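Local structure of uroporphyrinogen-III synthetase (Pseudomonas syringae pv. tomato, 3RE1) at residues 183-188 / 206-211. The protein probably catalyses the cyclisation of the linear tetrapyrrole hydroxymethylbilane to uroporphyrinogen III, with loss of water, in porphyrin biosynthesis. Sequence-based numbering, arbitrary orientation.
Sequences GTLLQR and EHLLQL
Leu-185 is the one side chain of 183-188 within contact distance of 206-211, meeting Leu-211 through CB and Leu-208 through CD2. Its CB packs 4.1 Å from CB of Leu-211; these two residues also have the nearest CA atoms across the segments, CA of Leu-185 lying 6.2 Å from CA of Leu-211. From there the side chain runs on toward the second leucine: CG stands opposite the backbone N (chi1 -173°), and CD2 arrives 4.2 Å from CD1 of Leu-208, the two side chains crossing at a slant. The reach is mutual: CB of Leu-208 does not point at 183-188, yet with CG anti to the backbone N (168°) the branch is turned so that CD1 faces Leu-185. Both of these leucines are buried. Around them Leu-43 and Leu-219 also pack on Leu-185, while Leu-45 touches Leu-211.

No direct hydrogen bond joins the segments; one water makes the polar link. It accepts from N of Leu-186 at 3.0 Å and donates to O of Leu-211 at 2.9 Å. The N-H of Leu-186 lies in the first turn of its helix, where no helical carbonyl precedes it by a turn, and the water serves instead. The same carbonyl O of Leu-211 lies 4.0 Å from CB of Leu-185, placing the bridge beside the leucine packing.

Apolar leucine packing and a single water between two main-chain groups thus join the segments that precede and follow strand 196-198 in the chain. That strand is the middle one of a parallel sheet of order 2-1-3-4-5, a flavodoxin-like arrangement consistent with the two-domain HemD fold.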
loop_
_atom_site.group_PDB
_atom_site.type_symbol
_atom_site.label_atom_id
_atom_site.label_comp_id
_atom_site.label_asym_id
_atom_site.label_seq_id
_atom_site.Cartn_x
_atom_site.Cartn_y
_atom_site.Cartn_z
ATOM N N GLY A 183 4.211 -11.825 21.553
ATOM C CA GLY A 183 3.198 -12.860 21.601
ATOM C C GLY A 183 1.751 -12.401 21.484
ATOM O O GLY A 183 0.851 -13.249 21.426
ATOM N N THR A 184 1.510 -11.085 21.442
ATOM C CA THR A 184 0.129 -10.565 21.386
ATOM C C THR A 184 -0.604 -10.940 20.102
ATOM O O THR A 184 -1.800 -10.673 19.973
ATOM C CB THR A 184 0.030 -9.018 21.582
ATOM O OG1 THR A 184 0.956 -8.353 20.718
ATOM C CG2 THR A 184 0.313 -8.632 23.021
ATOM N N LEU A 185 0.113 -11.559 19.159
ATOM C CA LEU A 185 -0.478 -11.980 17.885
ATOM C C LEU A 185 -1.202 -13.311 18.046
ATOM O O LEU A 185 -2.351 -13.451 17.644
ATOM C CB LEU A 185 0.596 -12.086 16.787
ATOM C CG LEU A 185 0.152 -12.354 15.333
ATOM C CD1 LEU A 185 -0.073 -13.810 15.064
ATOM C CD2 LEU A 185 -1.096 -11.556 14.963
ATOM N N LEU A 186 -0.519 -14.282 18.636
ATOM C CA LEU A 186 -1.126 -15.567 18.903
ATOM C C LEU A 186 -2.281 -15.428 19.911
ATOM O O LEU A 186 -3.379 -15.958 19.697
ATOM C CB LEU A 186 -0.071 -16.555 19.424
ATOM C CG LEU A 186 -0.538 -18.001 19.699
ATOM C CD1 LEU A 186 -1.160 -18.680 18.462
ATOM C CD2 LEU A 186 0.610 -18.847 20.266
ATOM N N GLN A 187 -2.042 -14.705 21.003
ATOM C CA GLN A 187 -3.062 -14.596 22.040
ATOM C C GLN A 187 -4.233 -13.796 21.502
ATOM O O GLN A 187 -5.364 -13.913 21.993
ATOM C CB GLN A 187 -2.505 -13.959 23.325
ATOM C CG GLN A 187 -2.493 -12.455 23.293
ATOM C CD GLN A 187 -2.031 -11.852 24.597
ATOM O OE1 GLN A 187 -0.853 -11.985 24.979
ATOM N NE2 GLN A 187 -2.953 -11.170 25.296
ATOM N N ARG A 188 -3.964 -12.983 20.486
ATOM C CA ARG A 188 -5.022 -12.191 19.894
ATOM C C ARG A 188 -5.899 -13.058 19.010
ATOM O O ARG A 188 -7.107 -12.882 18.960
ATOM C CB ARG A 188 -4.445 -11.043 19.095
ATOM C CG ARG A 188 -5.490 -10.147 18.483
ATOM C CD ARG A 188 -6.351 -9.507 19.541
ATOM N NE ARG A 188 -6.928 -8.270 19.017
ATOM C CZ ARG A 188 -6.292 -7.096 18.967
ATOM N NH1 ARG A 188 -5.056 -6.968 19.429
ATOM N NH2 ARG A 188 -6.904 -6.039 18.464
ATOM N N GLU A 206 5.352 -9.273 6.130
ATOM C CA GLU A 206 6.507 -9.200 6.996
ATOM C C GLU A 206 5.875 -8.415 8.127
ATOM O O GLU A 206 4.839 -7.766 7.922
ATOM C CB GLU A 206 7.591 -8.362 6.341
ATOM C CG GLU A 206 8.214 -8.973 5.082
ATOM C CD GLU A 206 8.865 -7.913 4.156
ATOM O OE1 GLU A 206 9.058 -6.749 4.605
ATOM O OE2 GLU A 206 9.187 -8.243 2.981
ATOM N N HIS A 207 6.449 -8.454 9.320
ATOM C CA HIS A 207 5.810 -7.789 10.463
ATOM C C HIS A 207 4.605 -8.623 10.977
ATOM O O HIS A 207 3.882 -8.196 11.884
ATOM C CB HIS A 207 5.343 -6.341 10.110
ATOM C CG HIS A 207 6.456 -5.381 9.786
ATOM N ND1 HIS A 207 6.277 -4.007 9.770
ATOM C CD2 HIS A 207 7.760 -5.590 9.443
ATOM C CE1 HIS A 207 7.415 -3.416 9.434
ATOM N NE2 HIS A 207 8.331 -4.355 9.231
ATOM N N LEU A 208 4.362 -9.775 10.360
ATOM C CA LEU A 208 3.272 -10.670 10.754
ATOM C C LEU A 208 3.959 -11.944 11.078
ATOM O O LEU A 208 3.819 -12.468 12.158
ATOM C CB LEU A 208 2.303 -10.944 9.618
ATOM C CG LEU A 208 1.300 -12.099 9.871
ATOM C CD1 LEU A 208 0.388 -11.760 11.040
ATOM C CD2 LEU A 208 0.450 -12.441 8.629
ATOM N N LEU A 209 4.716 -12.427 10.101
ATOM C CA LEU A 209 5.595 -13.568 10.251
ATOM C C LEU A 209 6.642 -13.241 11.338
ATOM O O LEU A 209 7.264 -14.128 11.930
ATOM C CB LEU A 209 6.277 -13.835 8.917
ATOM C CG LEU A 209 7.237 -15.011 8.814
ATOM C CD1 LEU A 209 6.485 -16.315 8.955
ATOM C CD2 LEU A 209 7.945 -14.948 7.461
ATOM N N GLN A 210 6.814 -11.953 11.599
ATOM C CA GLN A 210 7.688 -11.513 12.668
ATOM C C GLN A 210 6.982 -11.762 13.993
ATOM O O GLN A 210 7.337 -12.686 14.719
ATOM C CB GLN A 210 7.973 -10.029 12.510
ATOM C CG GLN A 210 9.056 -9.496 13.403
ATOM C CD GLN A 210 9.223 -7.986 13.229
ATOM O OE1 GLN A 210 9.362 -7.474 12.107
ATOM N NE2 GLN A 210 9.201 -7.264 14.341
ATOM N N LEU A 211 5.973 -10.937 14.285
ATOM C CA LEU A 211 5.185 -11.043 15.506
ATOM C C LEU A 211 4.715 -12.459 15.727
ATOM O O LEU A 211 4.545 -12.903 16.864
ATOM C CB LEU A 211 3.962 -10.127 15.434
ATOM C CG LEU A 211 4.240 -8.625 15.482
ATOM C CD1 LEU A 211 2.916 -7.908 15.616
ATOM C CD2 LEU A 211 5.168 -8.271 16.643
HETATM O O HOH W 1 2.456 -14.408 18.242
#